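Local coordinates for hypothetical protein (Uncultured marine organism, PDB 2OP5) that is of unknown function but forms a dimer of ferredoxin-like subunits, related by family to the dimeric alpha-beta barrel proteins, at residues A[16-21]-A[25-30]; A[31-36]-A[92-97]. One frame throughout, in Å; residues are numbered along the deposited sequence.

Contact 1 (A[16-21]-A[25-30])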
loop_
_atom_site.group_PDB
_atom_site.type_symbol
_atom_site.label_atom_id
_atom_site.label_comp_id
_atom_site.label_asym_id
_atom_site.label_seq_id
_atom_site.Cartn_x
_atom_site.Cartn_y
_atom_site.Cartn_z
HETATM N N MSE A 16 8.637 4.101 -5.687
HETATM C CA MSE A 16 9.680 4.800 -6.452
HETATM C C MSE A 16 11.050 4.419 -5.921
HETATM O O MSE A 16 11.268 4.413 -4.715
HETATM C CB MSE A 16 9.563 6.307 -6.327
HETATM C CG MSE A 16 8.452 6.913 -7.127
HETATM SE SE MSE A 16 7.866 8.573 -6.276
HETATM C CE MSE A 16 7.206 7.744 -4.744
ATOM N N ASP A 17 11.967 4.149 -6.838
ATOM C CA ASP A 17 13.328 3.745 -6.526
ATOM C C ASP A 17 14.284 4.785 -7.071
ATOM O O ASP A 17 14.228 5.118 -8.260
ATOM C CB ASP A 17 13.646 2.408 -7.177
ATOM C CG ASP A 17 12.786 1.284 -6.648
ATOM O OD1 ASP A 17 12.262 1.439 -5.534
ATOM O OD2 ASP A 17 12.616 0.252 -7.349
ATOM N N PHE A 18 15.169 5.267 -6.196
ATOM C CA PHE A 18 16.154 6.292 -6.536
ATOM C C PHE A 18 17.536 5.687 -6.714
ATOM O O PHE A 18 17.815 4.585 -6.215
ATOM C CB PHE A 18 16.145 7.396 -5.465
ATOM C CG PHE A 18 14.824 8.112 -5.365
ATOM C CD1 PHE A 18 13.803 7.604 -4.569
ATOM C CD2 PHE A 18 14.573 9.252 -6.115
ATOM C CE1 PHE A 18 12.571 8.246 -4.490
ATOM C CE2 PHE A 18 13.336 9.890 -6.044
ATOM C CZ PHE A 18 12.339 9.384 -5.223
ATOM N N THR A 19 18.386 6.398 -7.456
ATOM C CA THR A 19 19.742 5.940 -7.745
ATOM C C THR A 19 20.717 6.251 -6.593
ATOM O O THR A 19 21.877 5.831 -6.615
ATOM C CB THR A 19 20.295 6.535 -9.063
ATOM O OG1 THR A 19 20.454 7.947 -8.931
ATOM C CG2 THR A 19 19.375 6.214 -10.258
ATOM N N SER A 20 20.255 7.003 -5.603
ATOM C CA SER A 20 21.067 7.286 -4.423
ATOM C C SER A 20 20.159 7.606 -3.244
ATOM O O SER A 20 19.017 8.053 -3.421
ATOM C CB SER A 20 22.015 8.460 -4.663
ATOM O OG SER A 20 21.299 9.680 -4.766
ATOM N N GLU A 21 20.702 7.382 -2.049
ATOM C CA GLU A 21 20.021 7.680 -0.819
ATOM C C GLU A 21 19.849 9.205 -0.679
ATOM O O GLU A 21 18.781 9.666 -0.297
ATOM C CB GLU A 21 20.785 7.094 0.369
ATOM C CG GLU A 21 20.030 7.149 1.688
ATOM C CD GLU A 21 18.745 6.317 1.699
ATOM O OE1 GLU A 21 18.581 5.408 0.840
ATOM O OE2 GLU A 21 17.906 6.568 2.592
ATOM N N GLU A 25 16.338 11.160 0.031
ATOM C CA GLU A 25 16.186 12.091 1.156
ATOM C C GLU A 25 15.731 13.470 0.709
ATOM O O GLU A 25 14.950 14.136 1.406
ATOM C CB GLU A 25 17.497 12.246 1.918
ATOM C CG GLU A 25 17.980 10.990 2.615
ATOM C CD GLU A 25 19.278 11.209 3.353
ATOM O OE1 GLU A 25 19.333 12.148 4.181
ATOM O OE2 GLU A 25 20.235 10.442 3.108
ATOM N N LEU A 26 16.234 13.912 -0.446
ATOM C CA LEU A 26 15.869 15.220 -1.008
ATOM C C LEU A 26 14.433 15.246 -1.506
ATOM O O LEU A 26 13.746 16.261 -1.363
ATOM C CB LEU A 26 16.793 15.610 -2.163
ATOM C CG LEU A 26 16.439 16.961 -2.821
ATOM C CD1 LEU A 26 16.582 18.108 -1.832
ATOM C CD2 LEU A 26 17.307 17.185 -4.006
ATOM N N PHE A 27 14.018 14.157 -2.146
ATOM C CA PHE A 27 12.649 13.973 -2.635
ATOM C C PHE A 27 11.674 13.982 -1.465
ATOM O O PHE A 27 10.625 14.627 -1.533
ATOM C CB PHE A 27 12.510 12.634 -3.403
ATOM C CG PHE A 27 11.157 12.455 -4.055
ATOM C CD1 PHE A 27 10.954 12.830 -5.369
ATOM C CD2 PHE A 27 10.092 11.953 -3.347
ATOM C CE1 PHE A 27 9.737 12.696 -5.945
ATOM C CE2 PHE A 27 8.870 11.840 -3.927
ATOM C CZ PHE A 27 8.693 12.196 -5.235
ATOM N N LEU A 28 11.999 13.228 -0.416
ATOM C CA LEU A 28 11.214 13.237 0.822
ATOM C C LEU A 28 11.116 14.634 1.400
ATOM O O LEU A 28 10.032 15.076 1.783
ATOM C CB LEU A 28 11.833 12.326 1.896
ATOM C CG LEU A 28 11.634 10.806 1.779
ATOM C CD1 LEU A 28 12.197 10.126 3.004
ATOM C CD2 LEU A 28 10.156 10.431 1.626
ATOM N N LYS A 29 12.248 15.338 1.467
ATOM C CA LYS A 29 12.254 16.707 1.989
ATOM C C LYS A 29 11.525 17.714 1.114
ATOM O O LYS A 29 11.305 18.835 1.549
ATOM C CB LYS A 29 13.658 17.192 2.333
ATOM C CG LYS A 29 14.083 16.731 3.708
ATOM C CD LYS A 29 15.467 17.196 4.109
ATOM C CE LYS A 29 15.773 16.814 5.569
ATOM N NZ LYS A 29 14.827 17.461 6.547
ATOM N N SER A 30 11.110 17.320 -0.086
ATOM C CA SER A 30 10.355 18.212 -0.961
ATOM C C SER A 30 8.872 17.848 -1.080
ATOM O O SER A 30 8.167 18.456 -1.899
ATOM C CB SER A 30 10.961 18.157 -2.357
ATOM O OG SER A 30 12.363 18.256 -2.267
#

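Contact 2 (A[31-36]-A[92-97])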
loop_
_atom_site.group_PDB
_atom_site.type_symbol
_atom_site.label_atom_id
_atom_site.label_comp_id
_atom_site.label_asym_id
_atom_site.label_seq_id
_atom_site.Cartn_x
_atom_site.Cartn_y
_atom_site.Cartn_z
ATOM N N LEU A 31 8.393 16.871 -0.300
ATOM C CA LEU A 31 6.989 16.420 -0.445
ATOM C C LEU A 31 5.952 17.385 0.099
ATOM O O LEU A 31 4.838 17.408 -0.406
ATOM C CB LEU A 31 6.754 15.033 0.176
ATOM C CG LEU A 31 7.406 13.885 -0.588
ATOM C CD1 LEU A 31 7.234 12.585 0.172
ATOM C CD2 LEU A 31 6.866 13.801 -2.013
ATOM N N ASP A 32 6.329 18.152 1.123
ATOM C CA ASP A 32 5.473 19.155 1.734
ATOM C C ASP A 32 5.166 20.277 0.758
ATOM O O ASP A 32 4.176 20.994 0.927
ATOM C CB ASP A 32 6.161 19.741 2.966
ATOM N N GLU A 33 6.039 20.463 -0.233
ATOM C CA GLU A 33 5.797 21.419 -1.320
ATOM C C GLU A 33 4.650 20.892 -2.205
ATOM O O GLU A 33 3.905 21.666 -2.792
ATOM C CB GLU A 33 7.062 21.593 -2.190
ATOM C CG GLU A 33 8.262 22.213 -1.467
ATOM C CD GLU A 33 9.599 22.047 -2.215
ATOM O OE1 GLU A 33 9.608 21.856 -3.454
ATOM O OE2 GLU A 33 10.650 22.100 -1.540
ATOM N N VAL A 34 4.527 19.568 -2.297
ATOM C CA VAL A 34 3.517 18.915 -3.134
ATOM C C VAL A 34 2.219 18.630 -2.395
ATOM O O VAL A 34 1.160 19.126 -2.763
ATOM C CB VAL A 34 4.054 17.566 -3.685
ATOM C CG1 VAL A 34 3.017 16.860 -4.581
ATOM C CG2 VAL A 34 5.357 17.780 -4.439
ATOM N N TRP A 35 2.317 17.819 -1.353
ATOM C CA TRP A 35 1.174 17.366 -0.606
ATOM C C TRP A 35 0.853 18.328 0.521
ATOM O O TRP A 35 1.127 18.063 1.697
ATOM C CB TRP A 35 1.443 15.937 -0.121
ATOM C CG TRP A 35 1.836 15.022 -1.294
ATOM C CD1 TRP A 35 3.082 14.513 -1.557
ATOM C CD2 TRP A 35 1.001 14.598 -2.382
ATOM N NE1 TRP A 35 3.066 13.777 -2.703
ATOM C CE2 TRP A 35 1.805 13.805 -3.240
ATOM C CE3 TRP A 35 -0.352 14.779 -2.705
ATOM C CZ2 TRP A 35 1.303 13.203 -4.393
ATOM C CZ3 TRP A 35 -0.839 14.172 -3.866
ATOM C CH2 TRP A 35 -0.012 13.400 -4.686
ATOM N N SER A 36 0.298 19.479 0.140
ATOM C CA SER A 36 -0.146 20.486 1.094
ATOM C C SER A 36 -1.508 20.058 1.633
ATOM O O SER A 36 -2.212 19.267 1.014
ATOM C CB SER A 36 -0.275 21.838 0.407
ATOM O OG SER A 36 -1.248 21.788 -0.618
ATOM N N LYS A 92 7.228 20.255 -12.907
ATOM C CA LYS A 92 7.785 19.529 -14.061
ATOM C C LYS A 92 9.293 19.586 -14.061
ATOM O O LYS A 92 9.962 18.553 -14.209
ATOM C CB LYS A 92 7.286 20.131 -15.382
ATOM C CG LYS A 92 7.945 19.582 -16.641
ATOM N N GLU A 93 9.820 20.796 -13.894
ATOM C CA GLU A 93 11.255 20.999 -13.874
ATOM C C GLU A 93 11.954 20.555 -12.602
ATOM O O GLU A 93 13.130 20.208 -12.650
ATOM C CB GLU A 93 11.605 22.438 -14.172
ATOM C CG GLU A 93 11.331 22.786 -15.602
ATOM C CD GLU A 93 12.454 23.562 -16.196
ATOM O OE1 GLU A 93 13.622 23.117 -16.063
ATOM O OE2 GLU A 93 12.174 24.596 -16.823
ATOM N N LYS A 94 11.276 20.601 -11.463
ATOM C CA LYS A 94 11.885 20.077 -10.248
ATOM C C LYS A 94 12.093 18.569 -10.403
ATOM O O LYS A 94 13.140 18.054 -10.030
ATOM C CB LYS A 94 11.044 20.391 -9.010
ATOM C CG LYS A 94 11.154 21.839 -8.560
ATOM C CD LYS A 94 10.154 22.153 -7.467
ATOM C CE LYS A 94 10.234 23.619 -7.053
ATOM N NZ LYS A 94 9.104 24.009 -6.143
ATOM N N LEU A 95 11.125 17.884 -11.007
ATOM C CA LEU A 95 11.195 16.426 -11.211
ATOM C C LEU A 95 12.260 15.985 -12.219
ATOM O O LEU A 95 12.602 14.804 -12.312
ATOM C CB LEU A 95 9.841 15.890 -11.677
ATOM C CG LEU A 95 8.633 16.038 -10.765
ATOM C CD1 LEU A 95 7.381 15.592 -11.526
ATOM C CD2 LEU A 95 8.795 15.252 -9.469
ATOM N N LYS A 96 12.780 16.944 -12.964
ATOM C CA LYS A 96 13.764 16.701 -13.998
ATOM C C LYS A 96 15.151 16.558 -13.344
ATOM O O LYS A 96 16.100 16.064 -13.962
ATOM C CB LYS A 96 13.680 17.878 -14.971
ATOM C CG LYS A 96 14.131 17.625 -16.375
ATOM C CD LYS A 96 13.457 18.617 -17.334
ATOM C CE LYS A 96 13.732 20.082 -17.002
ATOM N NZ LYS A 96 12.950 20.953 -17.910
ATOM N N LYS A 97 15.239 16.994 -12.085
ATOM C CA LYS A 97 16.444 16.864 -11.268
ATOM C C LYS A 97 16.578 15.455 -10.672
ATOM O O LYS A 97 17.652 15.091 -10.196
ATOM C CB LYS A 97 16.394 17.880 -10.114
#

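Contact 1 (A[16-21]-A[25-30])
E25 meets E21 one helical turn further back, its N-H pointing almost straight at E21 O (2.9 Å) in an i to i+4 bond of helix 21-28. The side chain of E25 is modelled in two conformers. In one of them it leans back along the helix until OE2 nears E21 CG, an approach that holds for that conformer only and is doubtful, so the pairing rests on the backbone bond. Glutamates suit this partly exposed flank because solvent can probably screen the two like charges, and E21 OE1 is hydrogen-bonded to H62 ND1.

F27 carries the apolar part of the contact. With its ring anti to the backbone N (chi1 -174°), it reaches from the helix toward the end of strand 10-17. The pairing belongs to the first beta-to-alpha connection of a ferredoxin-like fold, in which helix 21-28 turns back over the sheet, and S20 caps the new helix through a bond between its OG and the N-H of E23. F18 comes over one face of the F27 ring near its rim, CZ standing 3.5 Å from F27 CG. The F18 and F27 rings are inclined obliquely by 48°, their centroids 5.2 Å apart. M16, a selenomethionine, bends at its last torsion and approaches the same ring obliquely, SE lying 3.9 Å from F27 CZ in a Met-aromatic contact. Large, flat or flexible apolar groups fit here, since F98 and F100 add further rings and I64 of strand 63-70 packs against M16 and F18. L28, one residue on from F27, packs on V110 of the second subunit. Last in the segment, S30 turns its hydroxyl back to the main chain, OG donating to L26 O at 2.6 Å.

Contact 2 (A[31-36]-A[92-97])
Two backbone N-H groups, those of V34 at 2.9 Å and W35 at 2.7 Å, grip L31 O and close the short turn of helix that holds E33 out toward K94. From this turn the E33 side chain runs extended, its CG anti to the carbonyl carbon (chi1 -65°), and presents OE1 to K94 NZ at 3.5 Å. K94 answers with a nearly straight chain, which lets the ammonium group span the gap from helix 89-94. The result is a long salt bridge whose single hydrogen bond, NZ to OE1, is weak. Both residues are exposed, where water would probably weaken the attraction further; flexible, oppositely charged chains suit such a place, meeting without requiring the two backbones to approach closely. One residue before K94, E93 OE1 has its own lysine partner within the same segment, K96 NZ at 2.9 Å, again with weak hydrogen-bond geometry.

L31, V34 and W35 form the apolar part of residues 31-36. V34 CG1 lies over one face of the W35 indole while L31 CD2 meets the edge of that ring in its plane, and W35 sits at the centre of an inverse gamma turn. L31 and W35 pack on I53 of strand 48-56 and M66 of strand 63-70; W35 also touches Y40 and L43 of helix 37-46, which S36 caps at L39 N.

Overall arrangement
Contacts 1 and 2 follow each other along the chain: residues 25-30 run directly into 31-36, yet apart from this junction their segments do not touch. Their centres lie about 11 Å apart. Contact 1 is local, joining the end of the first strand to the helix that follows it, whereas contact 2 reaches across 55 intervening residues to helix 89-94. M66 of strand 63-70 touches M16 of contact 1 and L31 and W35 of the first segment of contact 2. The partly buried aromatic cluster of 16-21/25-30 gives way to a surface ion pair at 31-36/92-97. Of the two, only contact 1 reaches the second subunit, through L28 on V110 there.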